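Local coordinates for protein probable intron-encoded endonuclease 1 (Wickerhamomyces canadensis, PDB 6X1J) that cuts a specific DNA target site as a LAGLIDADG homing endonuclease, taking part in the homing of a mitochondrial 21S rRNA gene intron, at residues Q62-N67 / T101-T106; K125-D130 / E176-D181. All coordinates share one frame; numbering follows the deposited sequence. Where two conformers were deposited one is given.

Contact 1: Q62-N67 / T101-T106. With nucleotides of chain B; nucleotides of chain C.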
loop_
_atom_site.group_PDB
_atom_site.type_symbol
_atom_site.label_atom_id
_atom_site.label_comp_id
_atom_site.label_asym_id
_atom_site.label_seq_id
_atom_site.Cartn_x
_atom_site.Cartn_y
_atom_site.Cartn_z
ATOM N N GLN A 62 -7.549 3.616 6.551
ATOM C CA GLN A 62 -6.708 4.070 7.690
ATOM C C GLN A 62 -5.238 3.829 7.338
ATOM O O GLN A 62 -4.904 2.648 6.974
ATOM C CB GLN A 62 -7.058 3.366 8.996
ATOM C CG GLN A 62 -8.518 3.533 9.364
ATOM C CD GLN A 62 -8.850 3.049 10.759
ATOM O OE1 GLN A 62 -9.984 3.111 11.180
ATOM N NE2 GLN A 62 -7.861 2.565 11.490
ATOM N N PHE A 63 -4.435 4.905 7.428
ATOM C CA PHE A 63 -2.993 4.972 7.106
ATOM C C PHE A 63 -2.180 5.000 8.407
ATOM O O PHE A 63 -2.576 5.727 9.350
ATOM C CB PHE A 63 -2.684 6.226 6.299
ATOM C CG PHE A 63 -3.474 6.414 5.024
ATOM C CD1 PHE A 63 -3.201 5.662 3.897
ATOM C CD2 PHE A 63 -4.450 7.401 4.923
ATOM C CE1 PHE A 63 -3.894 5.877 2.716
ATOM C CE2 PHE A 63 -5.142 7.612 3.737
ATOM C CZ PHE A 63 -4.855 6.857 2.626
ATOM N N GLU A 64 -1.100 4.213 8.485
ATOM C CA GLU A 64 -0.132 4.293 9.612
ATOM C C GLU A 64 1.247 3.925 9.083
ATOM O O GLU A 64 1.390 2.775 8.615
ATOM C CB GLU A 64 -0.562 3.421 10.791
ATOM C CG GLU A 64 0.357 3.566 11.992
ATOM C CD GLU A 64 -0.253 3.141 13.312
ATOM O OE1 GLU A 64 -1.311 2.487 13.272
ATOM O OE2 GLU A 64 0.314 3.476 14.380
ATOM N N TRP A 65 2.196 4.873 9.120
ATOM C CA TRP A 65 3.613 4.657 8.741
ATOM C C TRP A 65 4.533 5.288 9.788
ATOM O O TRP A 65 4.123 6.265 10.438
ATOM C CB TRP A 65 3.916 5.187 7.327
ATOM C CG TRP A 65 3.386 4.317 6.220
ATOM C CD1 TRP A 65 3.896 3.112 5.809
ATOM C CD2 TRP A 65 2.265 4.589 5.349
ATOM N NE1 TRP A 65 3.172 2.617 4.760
ATOM C CE2 TRP A 65 2.156 3.488 4.459
ATOM C CE3 TRP A 65 1.338 5.634 5.231
ATOM C CZ2 TRP A 65 1.169 3.420 3.471
ATOM C CZ3 TRP A 65 0.372 5.572 4.248
ATOM C CH2 TRP A 65 0.278 4.466 3.394
ATOM N N LYS A 66 5.742 4.738 9.901
ATOM C CA LYS A 66 6.903 5.344 10.598
ATOM C C LYS A 66 7.382 6.556 9.819
ATOM O O LYS A 66 7.622 7.550 10.453
ATOM C CB LYS A 66 8.059 4.340 10.692
ATOM C CG LYS A 66 9.274 4.810 11.483
ATOM C CD LYS A 66 10.426 3.804 11.481
ATOM C CE LYS A 66 11.540 4.239 12.413
ATOM N NZ LYS A 66 11.175 3.959 13.828
ATOM N N ASN A 67 7.534 6.455 8.493
ATOM C CA ASN A 67 8.168 7.509 7.674
ATOM C C ASN A 67 7.196 8.684 7.430
ATOM O O ASN A 67 6.137 8.513 6.839
ATOM C CB ASN A 67 8.716 6.875 6.416
ATOM C CG ASN A 67 9.603 7.810 5.624
ATOM O OD1 ASN A 67 10.743 7.471 5.322
ATOM N ND2 ASN A 67 9.086 8.963 5.243
ATOM N N THR A 101 4.690 6.658 15.431
ATOM C CA THR A 101 4.202 6.513 14.035
ATOM C C THR A 101 3.392 7.756 13.668
ATOM O O THR A 101 3.055 8.515 14.566
ATOM C CB THR A 101 3.334 5.256 13.887
ATOM O OG1 THR A 101 2.367 5.323 14.931
ATOM C CG2 THR A 101 4.098 3.964 14.011
ATOM N N TRP A 102 3.106 7.940 12.382
ATOM C CA TRP A 102 2.181 8.969 11.848
ATOM C C TRP A 102 0.891 8.287 11.350
ATOM O O TRP A 102 0.978 7.170 10.780
ATOM C CB TRP A 102 2.865 9.810 10.758
ATOM C CG TRP A 102 3.981 10.672 11.285
ATOM C CD1 TRP A 102 5.256 10.269 11.555
ATOM C CD2 TRP A 102 3.926 12.070 11.653
ATOM N NE1 TRP A 102 5.996 11.311 12.044
ATOM C CE2 TRP A 102 5.216 12.431 12.102
ATOM C CE3 TRP A 102 2.930 13.052 11.621
ATOM C CZ2 TRP A 102 5.537 13.715 12.529
ATOM C CZ3 TRP A 102 3.248 14.330 12.035
ATOM C CH2 TRP A 102 4.530 14.652 12.503
ATOM N N ARG A 103 -0.270 8.917 11.579
ATOM C CA ARG A 103 -1.612 8.360 11.257
ATOM C C ARG A 103 -2.408 9.389 10.448
ATOM O O ARG A 103 -2.267 10.612 10.686
ATOM C CB ARG A 103 -2.385 7.953 12.518
ATOM C CG ARG A 103 -1.773 6.797 13.298
ATOM C CD ARG A 103 -2.735 6.244 14.341
ATOM N NE ARG A 103 -2.219 5.085 15.059
ATOM C CZ ARG A 103 -2.865 4.404 16.007
ATOM N NH1 ARG A 103 -4.075 4.769 16.400
ATOM N NH2 ARG A 103 -2.295 3.351 16.571
ATOM N N ALA A 104 -3.219 8.893 9.521
ATOM C CA ALA A 104 -4.175 9.674 8.716
ATOM C C ALA A 104 -5.326 8.728 8.348
ATOM O O ALA A 104 -5.132 7.472 8.537
ATOM C CB ALA A 104 -3.473 10.248 7.507
ATOM N N GLN A 105 -6.479 9.279 7.918
ATOM C CA GLN A 105 -7.689 8.510 7.517
ATOM C C GLN A 105 -8.340 9.195 6.309
ATOM O O GLN A 105 -8.356 10.459 6.283
ATOM C CB GLN A 105 -8.713 8.467 8.659
ATOM C CG GLN A 105 -8.245 7.716 9.899
ATOM C CD GLN A 105 -7.264 8.478 10.768
ATOM O OE1 GLN A 105 -7.223 9.717 10.782
ATOM N NE2 GLN A 105 -6.453 7.723 11.502
ATOM N N THR A 106 -8.897 8.431 5.379
ATOM C CA THR A 106 -9.912 9.003 4.449
ATOM C C THR A 106 -11.199 8.991 5.249
ATOM O O THR A 106 -11.253 8.228 6.238
ATOM C CB THR A 106 -10.144 8.213 3.162
ATOM O OG1 THR A 106 -10.815 7.018 3.572
ATOM C CG2 THR A 106 -8.856 7.896 2.430
ATOM P P DA B 14 5.907 0.873 8.498
ATOM O OP1 DA B 14 6.115 0.378 7.106
ATOM O OP2 DA B 14 6.471 2.259 8.733
ATOM O "O5'" DA B 14 4.408 0.789 9.029
ATOM C "C5'" DA B 14 3.342 0.068 8.369
ATOM C "C4'" DA B 14 3.298 -1.367 8.842
ATOM O "O4'" DA B 14 3.358 -1.431 10.298
ATOM C "C3'" DA B 14 2.070 -2.173 8.436
ATOM O "O3'" DA B 14 2.576 -3.509 8.342
ATOM C "C2'" DA B 14 1.211 -2.110 9.688
ATOM C "C1'" DA B 14 2.258 -2.166 10.785
ATOM N N9 DA B 14 1.900 -1.615 12.085
ATOM C C8 DA B 14 2.054 -0.321 12.518
ATOM N N7 DA B 14 1.637 -0.125 13.744
ATOM C C5 DA B 14 1.162 -1.367 14.138
ATOM C C6 DA B 14 0.578 -1.820 15.329
ATOM N N6 DA B 14 0.399 -1.055 16.403
ATOM N N1 DA B 14 0.205 -3.113 15.393
ATOM C C2 DA B 14 0.385 -3.884 14.318
ATOM N N3 DA B 14 0.930 -3.576 13.144
ATOM C C4 DA B 14 1.301 -2.287 13.119
ATOM P P DA B 13 10.265 0.748 14.125
ATOM O OP1 DA B 13 11.545 0.734 13.346
ATOM O OP2 DA B 13 9.828 1.937 14.853
ATOM O "O5'" DA B 13 9.067 0.417 13.118
ATOM C "C5'" DA B 13 9.275 -0.414 11.980
ATOM C "C4'" DA B 13 7.951 -0.789 11.349
ATOM O "O4'" DA B 13 7.053 -1.414 12.302
ATOM C "C3'" DA B 13 7.153 0.360 10.745
ATOM O "O3'" DA B 13 6.588 -0.109 9.513
ATOM C "C2'" DA B 13 6.101 0.637 11.796
ATOM C "C1'" DA B 13 5.806 -0.747 12.305
ATOM N N9 DA B 13 5.258 -0.831 13.663
ATOM C C8 DA B 13 5.194 0.131 14.641
ATOM N N7 DA B 13 4.613 -0.278 15.747
ATOM C C5 DA B 13 4.306 -1.604 15.490
ATOM C C6 DA B 13 3.696 -2.602 16.265
ATOM N N6 DA B 13 3.275 -2.425 17.519
ATOM N N1 DA B 13 3.524 -3.815 15.696
ATOM C C2 DA B 13 3.930 -4.002 14.436
ATOM N N3 DA B 13 4.496 -3.139 13.604
ATOM C C4 DA B 13 4.695 -1.958 14.210
ATOM P P DT C 11 -6.879 4.316 25.174
ATOM O OP1 DT C 11 -7.372 4.378 26.589
ATOM O OP2 DT C 11 -5.529 4.848 24.845
ATOM O "O5'" DT C 11 -6.959 2.799 24.672
ATOM C "C5'" DT C 11 -8.217 2.121 24.556
ATOM C "C4'" DT C 11 -8.018 0.704 24.081
ATOM O "O4'" DT C 11 -7.862 0.696 22.647
ATOM C "C3'" DT C 11 -6.806 -0.044 24.633
ATOM O "O3'" DT C 11 -7.280 -1.387 24.735
ATOM C "C2'" DT C 11 -5.785 0.091 23.525
ATOM C "C1'" DT C 11 -6.672 0.019 22.292
ATOM N N1 DT C 11 -6.143 0.662 21.080
ATOM C C2 DT C 11 -6.285 0.012 19.876
ATOM O O2 DT C 11 -6.796 -1.092 19.766
ATOM N N3 DT C 11 -5.782 0.695 18.798
ATOM C C4 DT C 11 -5.172 1.932 18.801
ATOM O O4 DT C 11 -4.781 2.423 17.743
ATOM C C5 DT C 11 -5.060 2.559 20.095
ATOM C C7 DT C 11 -4.430 3.912 20.193
ATOM C C6 DT C 11 -5.561 1.909 21.154
HETATM O O HOH W 1 -4.397 5.098 11.161
HETATM O O HOH W 2 0.377 2.100 16.461
#
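E64 OE2 is gripped by two protein side chains at once. The T101 hydroxyl, OG1, donates to its anti lone pair over 2.8 Å, and R103 NE forms a salt bridge to it at 3.1 Å, arriving 62° above the carboxylate plane. With CG anti to its backbone N (chi1 -176°), the extended glutamate lies beside R103, whose NE-H lies nearly in line with the acceptor. A water bridges OE2, R103 NH2 and N6 of DA14 of chain B, while E64 OE1 accepts a hydrogen bond from N4 of a cytosine base. Arginine suits its place because NH1 and NH2 each donate to one base oxygen, O4 of DT11 of chain C, NH1 at 2.8 Å; an alanine here would probably leave that oxygen without both donors and the E64 carboxylate without its positive mate. On the opposite face F63 CD2 packs 4.0 Å from A104 CB, and F63 and W65 press on helix 68-77. At the strand end, the K66 backbone N holds OP2 of DA14 of chain B at 2.8 Å. Antiparallel pairing of 62-65 with 101-105 thus makes part of the DNA-reading beta-sheet saddle of LAGLIDADG endonucleases.

Contact 2: K125-D130 / E176-D181. With nucleotides of chain B.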
loop_
_atom_site.group_PDB
_atom_site.type_symbol
_atom_site.label_atom_id
_atom_site.label_comp_id
_atom_site.label_asym_id
_atom_site.label_seq_id
_atom_site.Cartn_x
_atom_site.Cartn_y
_atom_site.Cartn_z
ATOM N N LYS A 125 -7.728 -9.830 3.889
ATOM C CA LYS A 125 -7.214 -9.518 2.534
ATOM C C LYS A 125 -7.014 -10.852 1.827
ATOM O O LYS A 125 -6.333 -11.682 2.438
ATOM C CB LYS A 125 -5.849 -8.828 2.553
ATOM C CG LYS A 125 -5.880 -7.323 2.612
ATOM C CD LYS A 125 -4.582 -6.696 3.036
ATOM C CE LYS A 125 -4.740 -5.243 3.386
ATOM N NZ LYS A 125 -3.449 -4.680 3.817
ATOM N N ILE A 126 -7.500 -10.982 0.586
ATOM C CA ILE A 126 -7.350 -12.210 -0.235
ATOM C C ILE A 126 -6.845 -11.800 -1.614
ATOM O O ILE A 126 -6.928 -10.602 -1.970
ATOM C CB ILE A 126 -8.644 -13.063 -0.271
ATOM C CG1 ILE A 126 -9.874 -12.297 -0.787
ATOM C CG2 ILE A 126 -8.904 -13.647 1.111
ATOM C CD1 ILE A 126 -10.037 -12.262 -2.298
ATOM N N ILE A 127 -6.234 -12.753 -2.302
ATOM C CA ILE A 127 -5.670 -12.559 -3.664
ATOM C C ILE A 127 -6.617 -13.208 -4.675
ATOM O O ILE A 127 -6.731 -14.435 -4.702
ATOM C CB ILE A 127 -4.263 -13.147 -3.771
ATOM C CG1 ILE A 127 -3.302 -12.482 -2.771
ATOM C CG2 ILE A 127 -3.806 -13.015 -5.218
ATOM C CD1 ILE A 127 -3.159 -10.959 -2.942
ATOM N N LYS A 128 -7.295 -12.373 -5.433
ATOM C CA LYS A 128 -8.245 -12.746 -6.502
ATOM C C LYS A 128 -7.455 -13.316 -7.658
ATOM O O LYS A 128 -6.367 -12.833 -7.948
ATOM C CB LYS A 128 -9.058 -11.515 -6.918
ATOM C CG LYS A 128 -10.215 -11.207 -5.984
ATOM C CD LYS A 128 -11.472 -11.961 -6.389
ATOM C CE LYS A 128 -12.476 -12.112 -5.275
ATOM N NZ LYS A 128 -13.110 -10.810 -5.005
ATOM N N PRO A 129 -7.966 -14.388 -8.316
ATOM C CA PRO A 129 -7.221 -15.050 -9.370
ATOM C C PRO A 129 -6.853 -14.096 -10.505
ATOM O O PRO A 129 -5.855 -14.400 -11.134
ATOM C CB PRO A 129 -8.137 -16.168 -9.882
ATOM C CG PRO A 129 -9.159 -16.382 -8.766
ATOM C CD PRO A 129 -9.245 -15.067 -8.018
ATOM N N ASP A 130 -7.560 -12.970 -10.721
ATOM C CA ASP A 130 -7.223 -12.129 -11.905
ATOM C C ASP A 130 -6.565 -10.810 -11.470
ATOM O O ASP A 130 -6.461 -9.854 -12.320
ATOM C CB ASP A 130 -8.434 -11.896 -12.803
ATOM C CG ASP A 130 -9.480 -10.958 -12.241
ATOM O OD1 ASP A 130 -9.779 -11.067 -11.012
ATOM O OD2 ASP A 130 -10.008 -10.155 -13.041
ATOM N N GLU A 176 1.610 -18.211 -4.497
ATOM C CA GLU A 176 1.947 -18.994 -5.725
ATOM C C GLU A 176 1.211 -18.398 -6.929
ATOM O O GLU A 176 1.835 -18.291 -7.991
ATOM C CB GLU A 176 1.619 -20.488 -5.606
ATOM C CG GLU A 176 2.550 -21.275 -4.721
ATOM C CD GLU A 176 1.936 -22.544 -4.139
ATOM O OE1 GLU A 176 0.800 -22.857 -4.488
ATOM O OE2 GLU A 176 2.599 -23.213 -3.323
ATOM N N ILE A 177 -0.041 -17.964 -6.773
ATOM C CA ILE A 177 -0.757 -17.230 -7.867
ATOM C C ILE A 177 0.012 -15.956 -8.239
ATOM O O ILE A 177 0.295 -15.764 -9.470
ATOM C CB ILE A 177 -2.231 -16.944 -7.527
ATOM C CG1 ILE A 177 -3.064 -18.232 -7.563
ATOM C CG2 ILE A 177 -2.801 -15.920 -8.493
ATOM C CD1 ILE A 177 -4.203 -18.256 -6.585
ATOM N N LEU A 178 0.352 -15.118 -7.249
ATOM C CA LEU A 178 1.050 -13.815 -7.513
ATOM C C LEU A 178 2.324 -14.090 -8.315
ATOM O O LEU A 178 2.530 -13.444 -9.409
ATOM C CB LEU A 178 1.384 -13.129 -6.185
ATOM C CG LEU A 178 0.200 -12.511 -5.444
ATOM C CD1 LEU A 178 0.565 -12.150 -4.003
ATOM C CD2 LEU A 178 -0.330 -11.276 -6.182
ATOM N N ILE A 179 3.118 -15.071 -7.836
ATOM C CA ILE A 179 4.452 -15.372 -8.419
ATOM C C ILE A 179 4.232 -15.797 -9.867
ATOM O O ILE A 179 4.912 -15.247 -10.745
ATOM C CB ILE A 179 5.203 -16.451 -7.621
ATOM C CG1 ILE A 179 5.684 -15.940 -6.258
ATOM C CG2 ILE A 179 6.340 -16.974 -8.469
ATOM C CD1 ILE A 179 5.968 -17.043 -5.294
ATOM N N ASN A 180 3.306 -16.735 -10.095
ATOM C CA ASN A 180 2.977 -17.243 -11.457
ATOM C C ASN A 180 2.604 -16.081 -12.397
ATOM O O ASN A 180 3.222 -15.967 -13.493
ATOM C CB ASN A 180 1.855 -18.286 -11.437
ATOM C CG ASN A 180 1.666 -18.885 -12.816
ATOM O OD1 ASN A 180 0.821 -18.418 -13.576
ATOM N ND2 ASN A 180 2.505 -19.835 -13.192
ATOM N N ASP A 181 1.681 -15.217 -11.975
ATOM C CA ASP A 181 1.106 -14.145 -12.843
ATOM C C ASP A 181 2.060 -12.951 -12.967
ATOM O O ASP A 181 2.185 -12.372 -14.103
ATOM C CB ASP A 181 -0.276 -13.766 -12.331
ATOM C CG ASP A 181 -1.224 -14.948 -12.386
ATOM O OD1 ASP A 181 -0.935 -15.847 -13.167
ATOM O OD2 ASP A 181 -2.186 -14.995 -11.596
ATOM P P DA B 16 -5.199 -5.766 7.337
ATOM O OP1 DA B 16 -5.276 -7.094 6.690
ATOM O OP2 DA B 16 -5.898 -4.642 6.708
ATOM O "O5'" DA B 16 -5.617 -5.947 8.867
ATOM C "C5'" DA B 16 -6.781 -5.240 9.330
ATOM C "C4'" DA B 16 -7.068 -5.490 10.794
ATOM O "O4'" DA B 16 -6.224 -4.643 11.602
ATOM C "C3'" DA B 16 -8.506 -5.115 11.139
ATOM O "O3'" DA B 16 -9.222 -6.347 11.242
ATOM C "C2'" DA B 16 -8.404 -4.360 12.451
ATOM C "C1'" DA B 16 -6.923 -4.141 12.711
ATOM N N9 DA B 16 -6.467 -2.771 12.946
ATOM C C8 DA B 16 -5.988 -1.824 12.072
ATOM N N7 DA B 16 -5.618 -0.706 12.654
ATOM C C5 DA B 16 -5.891 -0.928 13.998
ATOM C C6 DA B 16 -5.708 -0.140 15.148
ATOM N N6 DA B 16 -5.190 1.095 15.137
ATOM N N1 DA B 16 -6.058 -0.678 16.334
ATOM C C2 DA B 16 -6.551 -1.919 16.360
ATOM N N3 DA B 16 -6.746 -2.762 15.359
ATOM C C4 DA B 16 -6.395 -2.200 14.192
HETATM O O HOH W 3 -3.774 -12.514 -12.220
#
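I127 has CG1 anti to its carbonyl carbon (chi1 -60°), which leaves the CG2 branch anti to the backbone N; L178 likewise has CG anti to its carbonyl carbon (chi1 -74°), and its two methyls meet the isoleucine. The two side chains cross at about a right angle. I127 CG2 sits 4.0 Å from L178 CD2, while the other branch of the isoleucine, ending in CD1, lies 4.1 Å from L178 CD1, so each fork of the leucine has its own branch to rest on. A beta-branched residue suits this place, since its two arms fill the width offered by the leucine. I177, one step back on the helix, adds a looser touch, its CG2 being 4.5 Å from I127 CG2. The backbone of I127 is tied to the same helix as well, its N-H binding the carboxylate of E174.

Farther along the loop the contact turns polar. P129 O and D181 OD2, two acceptors 3.7 Å apart, share a water that lies 3.0 Å from D181 OD2 and probably mediates between them. At the start of the segment K125 does not touch helix 172-186; its extended chain sends NZ to the carbonyls of I44 and V48, with CE 3.6 Å from OP2 of DA16 of chain B. D130 precedes helix 131-134, but its carboxylate accepts from Y118 OH and N134 ND2 instead of capping the helix. As in single-chain LAGLIDADG endonucleases, the region that probably links the two halves is here packed against helix 172-186, which follows strand 163-165 and precedes strand 191-195 of the second saddle sheet along the chain.

From the N terminus, strand 60-65 leads into helix 68-77 and strand 87-92 before strand 98-105 returns, so contact 1 closes a loop of 33 residues inside the first four-stranded sheet. The chain then passes through helix 113-119 to the loop 125-130, which opens contact 2. Helices 131-134 and 138-148 and strands 149-151 and 163-165 follow, and helix 172-186 closes this second, 45-residue loop. The two loops neither nest nor cross, and the contacts lie on opposite sides of the chain's centre, about 27 Å apart between centres. Contact 1 joins neighbouring strands within one sheet; contact 2 ties the connecting region to a helix associated with the other.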